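PDB 5YU3: lysine cyclodeaminase from Streptomyces pristinaespiralis, which catalyses the NAD-dependent cyclisation of L-lysine with loss of ammonia, probably giving L-pipecolic acid, and also recognises L-ornithine and L-2,4-diaminobutyric acid. Local coordinates for residues V151-A156 and V204-T209. Numbering follows the deposited sequence.
Sequences VTQLHA and VISTAT. With NAD (nicotinamide-adenine-dinucleotide), chain F.
Gln153 and Ser206 face each other and meet through one hydrogen bond. Ser206 OG donates to Gln153 OE1 at 2.8 Å. The hydroxyl lies in the plane of the amide, on a lone pair of OE1, with a C=O...O angle of 136°. The amide reaches this place on a bent chain. CG stands anti to the carbonyl carbon (chi1 -67°), and the chain bends at chi2, which leaves OE1 turned to the serine hydroxyl. The methylenes lie alongside Ser206 as well, with Gln153 CG 4.0 Å from Ser206 CB.

The two residues join helix 148-160 to strand 204-207, a central strand of the parallel sheet in the Rossmann-type NAD-binding domain. A GxGxxA sequence spans the turn after strand 140-144 and the first turn of the helix, consistent with a dinucleotide-binding turn. Ser206 is hydrogen-bonded through its backbone to Gly142 and Ile144 of that strand. Two residues past Ser206 the chain leaves the strand and runs along the cofactor. Ala208 O comes within 3.7 Å of C5D of NAD, and Thr209 CA within 3.2 Å of O4B. The Thr209 CG2 methyl lies over the face of the adenine, 3.7 Å from N3A of NAD.

Both polar groups of the contact are buried and have second partners. Gln153 OE1 is also hydrogen-bonded to Ser126 OG of helix 115-133, and this is its stronger link. Two hydroxyls thus grip one carbonyl oxygen and help fix the turn of the amide. Ser206 OG pairs in addition with Asn231 ND2 on the adjoining strand 229-232. A leucine in place of Gln153 would probably leave the hydroxyls of Ser206 and Ser126 without their shared acceptor in a buried setting.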
loop_
_atom_site.group_PDB
_atom_site.type_symbol
_atom_site.label_atom_id
_atom_site.label_comp_id
_atom_site.label_asym_id
_atom_site.label_seq_id
_atom_site.Cartn_x
_atom_site.Cartn_y
_atom_site.Cartn_z
ATOM N N VAL A 151 3.715 -5.764 26.061
ATOM C CA VAL A 151 5.038 -6.343 26.302
ATOM C C VAL A 151 6.129 -5.331 25.977
ATOM O O VAL A 151 7.029 -5.089 26.788
ATOM C CB VAL A 151 5.211 -7.650 25.502
ATOM C CG1 VAL A 151 6.648 -8.205 25.652
ATOM C CG2 VAL A 151 4.161 -8.679 25.939
ATOM N N THR A 152 6.059 -4.699 24.796
ATOM C CA THR A 152 7.121 -3.765 24.445
ATOM C C THR A 152 6.928 -2.391 25.074
ATOM O O THR A 152 7.909 -1.651 25.197
ATOM C CB THR A 152 7.260 -3.623 22.926
ATOM O OG1 THR A 152 5.973 -3.410 22.343
ATOM C CG2 THR A 152 7.898 -4.897 22.322
ATOM N N GLN A 153 5.699 -2.033 25.477
ATOM C CA GLN A 153 5.523 -0.835 26.294
ATOM C C GLN A 153 6.305 -0.969 27.593
ATOM O O GLN A 153 7.099 -0.091 27.948
ATOM C CB GLN A 153 4.036 -0.590 26.591
ATOM C CG GLN A 153 3.181 -0.218 25.368
ATOM C CD GLN A 153 3.554 1.130 24.794
ATOM O OE1 GLN A 153 3.560 2.141 25.506
ATOM N NE2 GLN A 153 3.891 1.156 23.499
ATOM N N LEU A 154 6.094 -2.077 28.310
ATOM C CA LEU A 154 6.828 -2.308 29.552
ATOM C C LEU A 154 8.330 -2.382 29.292
ATOM O O LEU A 154 9.124 -1.753 30.001
ATOM C CB LEU A 154 6.329 -3.588 30.224
ATOM C CG LEU A 154 7.246 -4.088 31.351
ATOM C CD1 LEU A 154 7.378 -3.029 32.436
ATOM C CD2 LEU A 154 6.716 -5.362 31.937
ATOM N N HIS A 155 8.739 -3.094 28.241
ATOM C CA HIS A 155 10.166 -3.260 27.996
ATOM C C HIS A 155 10.832 -1.922 27.697
ATOM O O HIS A 155 11.813 -1.547 28.350
ATOM C CB HIS A 155 10.394 -4.253 26.853
ATOM C CG HIS A 155 11.840 -4.460 26.535
ATOM N ND1 HIS A 155 12.302 -4.708 25.259
ATOM C CD2 HIS A 155 12.931 -4.447 27.338
ATOM C CE1 HIS A 155 13.617 -4.846 25.294
ATOM N NE2 HIS A 155 14.024 -4.688 26.543
ATOM N N ALA A 156 10.297 -1.170 26.724
ATOM C CA ALA A 156 10.900 0.116 26.371
ATOM C C ALA A 156 10.923 1.075 27.560
ATOM O O ALA A 156 11.930 1.740 27.815
ATOM C CB ALA A 156 10.144 0.752 25.201
ATOM N N VAL A 204 3.295 6.452 35.452
ATOM C CA VAL A 204 3.147 6.490 34.003
ATOM C C VAL A 204 2.228 5.336 33.629
ATOM O O VAL A 204 2.253 4.285 34.273
ATOM C CB VAL A 204 4.528 6.406 33.312
ATOM C CG1 VAL A 204 5.349 5.282 33.910
ATOM C CG2 VAL A 204 4.386 6.244 31.792
ATOM N N ILE A 205 1.369 5.543 32.635
ATOM C CA ILE A 205 0.430 4.517 32.192
ATOM C C ILE A 205 0.560 4.392 30.682
ATOM O O ILE A 205 0.737 5.401 29.995
ATOM C CB ILE A 205 -1.029 4.858 32.580
ATOM C CG1 ILE A 205 -1.214 4.797 34.104
ATOM C CG2 ILE A 205 -2.042 3.920 31.882
ATOM C CD1 ILE A 205 -2.553 5.364 34.592
ATOM N N SER A 206 0.483 3.164 30.169
ATOM C CA SER A 206 0.224 2.924 28.751
ATOM C C SER A 206 -1.104 2.194 28.611
ATOM O O SER A 206 -1.325 1.165 29.259
ATOM C CB SER A 206 1.347 2.097 28.085
ATOM O OG SER A 206 2.534 2.846 27.975
ATOM N N THR A 207 -1.994 2.726 27.771
ATOM C CA THR A 207 -3.207 2.018 27.385
ATOM C C THR A 207 -3.005 1.456 25.985
ATOM O O THR A 207 -2.599 2.185 25.076
ATOM C CB THR A 207 -4.450 2.924 27.432
ATOM O OG1 THR A 207 -4.344 3.977 26.465
ATOM C CG2 THR A 207 -4.605 3.549 28.820
ATOM N N ALA A 208 -3.252 0.150 25.822
ATOM C CA ALA A 208 -3.016 -0.501 24.530
ATOM C C ALA A 208 -3.984 -1.681 24.472
ATOM O O ALA A 208 -3.623 -2.839 24.726
ATOM C CB ALA A 208 -1.559 -0.947 24.356
ATOM N N THR A 209 -5.248 -1.365 24.177
ATOM C CA THR A 209 -6.328 -2.333 24.210
ATOM C C THR A 209 -6.929 -2.509 22.827
ATOM O O THR A 209 -6.806 -1.639 21.959
ATOM C CB THR A 209 -7.459 -1.885 25.150
ATOM O OG1 THR A 209 -8.205 -0.846 24.496
ATOM C CG2 THR A 209 -6.890 -1.355 26.457
HETATM P PA NAD F . -3.667 -7.493 21.391
HETATM O O1A NAD F . -4.908 -8.136 20.856
HETATM O O2A NAD F . -2.384 -8.294 21.490
HETATM O O5B NAD F . -3.973 -6.982 22.886
HETATM C C5B NAD F . -5.086 -6.114 23.131
HETATM C C4B NAD F . -5.581 -6.437 24.534
HETATM O O4B NAD F . -6.579 -5.486 24.911
HETATM C C3B NAD F . -6.258 -7.809 24.595
HETATM O O3B NAD F . -5.579 -8.655 25.549
HETATM C C2B NAD F . -7.677 -7.497 25.042
HETATM O O2B NAD F . -8.235 -8.469 25.922
HETATM C C1B NAD F . -7.491 -6.178 25.757
HETATM N N9A NAD F . -8.697 -5.341 25.928
HETATM C C8A NAD F . -9.738 -5.176 25.079
HETATM N N7A NAD F . -10.644 -4.291 25.606
HETATM C C5A NAD F . -10.158 -3.889 26.804
HETATM C C6A NAD F . -10.581 -2.986 27.891
HETATM N N6A NAD F . -11.740 -2.291 27.806
HETATM N N1A NAD F . -9.758 -2.855 28.955
HETATM C C2A NAD F . -8.596 -3.523 29.081
HETATM N N3A NAD F . -8.154 -4.374 28.141
HETATM C C4A NAD F . -8.878 -4.584 27.007
HETATM O O3 NAD F . -3.399 -6.165 20.495
HETATM P PN NAD F . -2.108 -5.220 20.521
HETATM O O1N NAD F . -1.587 -5.154 21.938
HETATM O O2N NAD F . -1.195 -5.647 19.392
HETATM O O5D NAD F . -2.726 -3.794 20.091
HETATM C C5D NAD F . -3.493 -3.031 21.024
HETATM C C4D NAD F . -3.868 -1.696 20.381
HETATM O O4D NAD F . -2.687 -0.991 20.002
HETATM C C3D NAD F . -4.668 -1.884 19.103
HETATM O O3D NAD F . -5.654 -0.831 19.018
HETATM C C2D NAD F . -3.642 -1.661 18.015
HETATM O O2D NAD F . -4.225 -1.304 16.754
HETATM C C1D NAD F . -2.832 -0.549 18.650
HETATM N N1N NAD F . -1.516 -0.326 18.064
HETATM C C2N NAD F . -1.043 0.928 18.057
HETATM C C3N NAD F . 0.200 1.220 17.513
HETATM C C7N NAD F . 0.687 2.631 17.546
HETATM O O7N NAD F . 1.651 2.960 16.885
HETATM N N7N NAD F . 0.061 3.501 18.357
HETATM C C4N NAD F . 0.992 0.189 16.999
HETATM C C5N NAD F . 0.483 -1.107 17.050
HETATM C C6N NAD F . -0.778 -1.349 17.598
#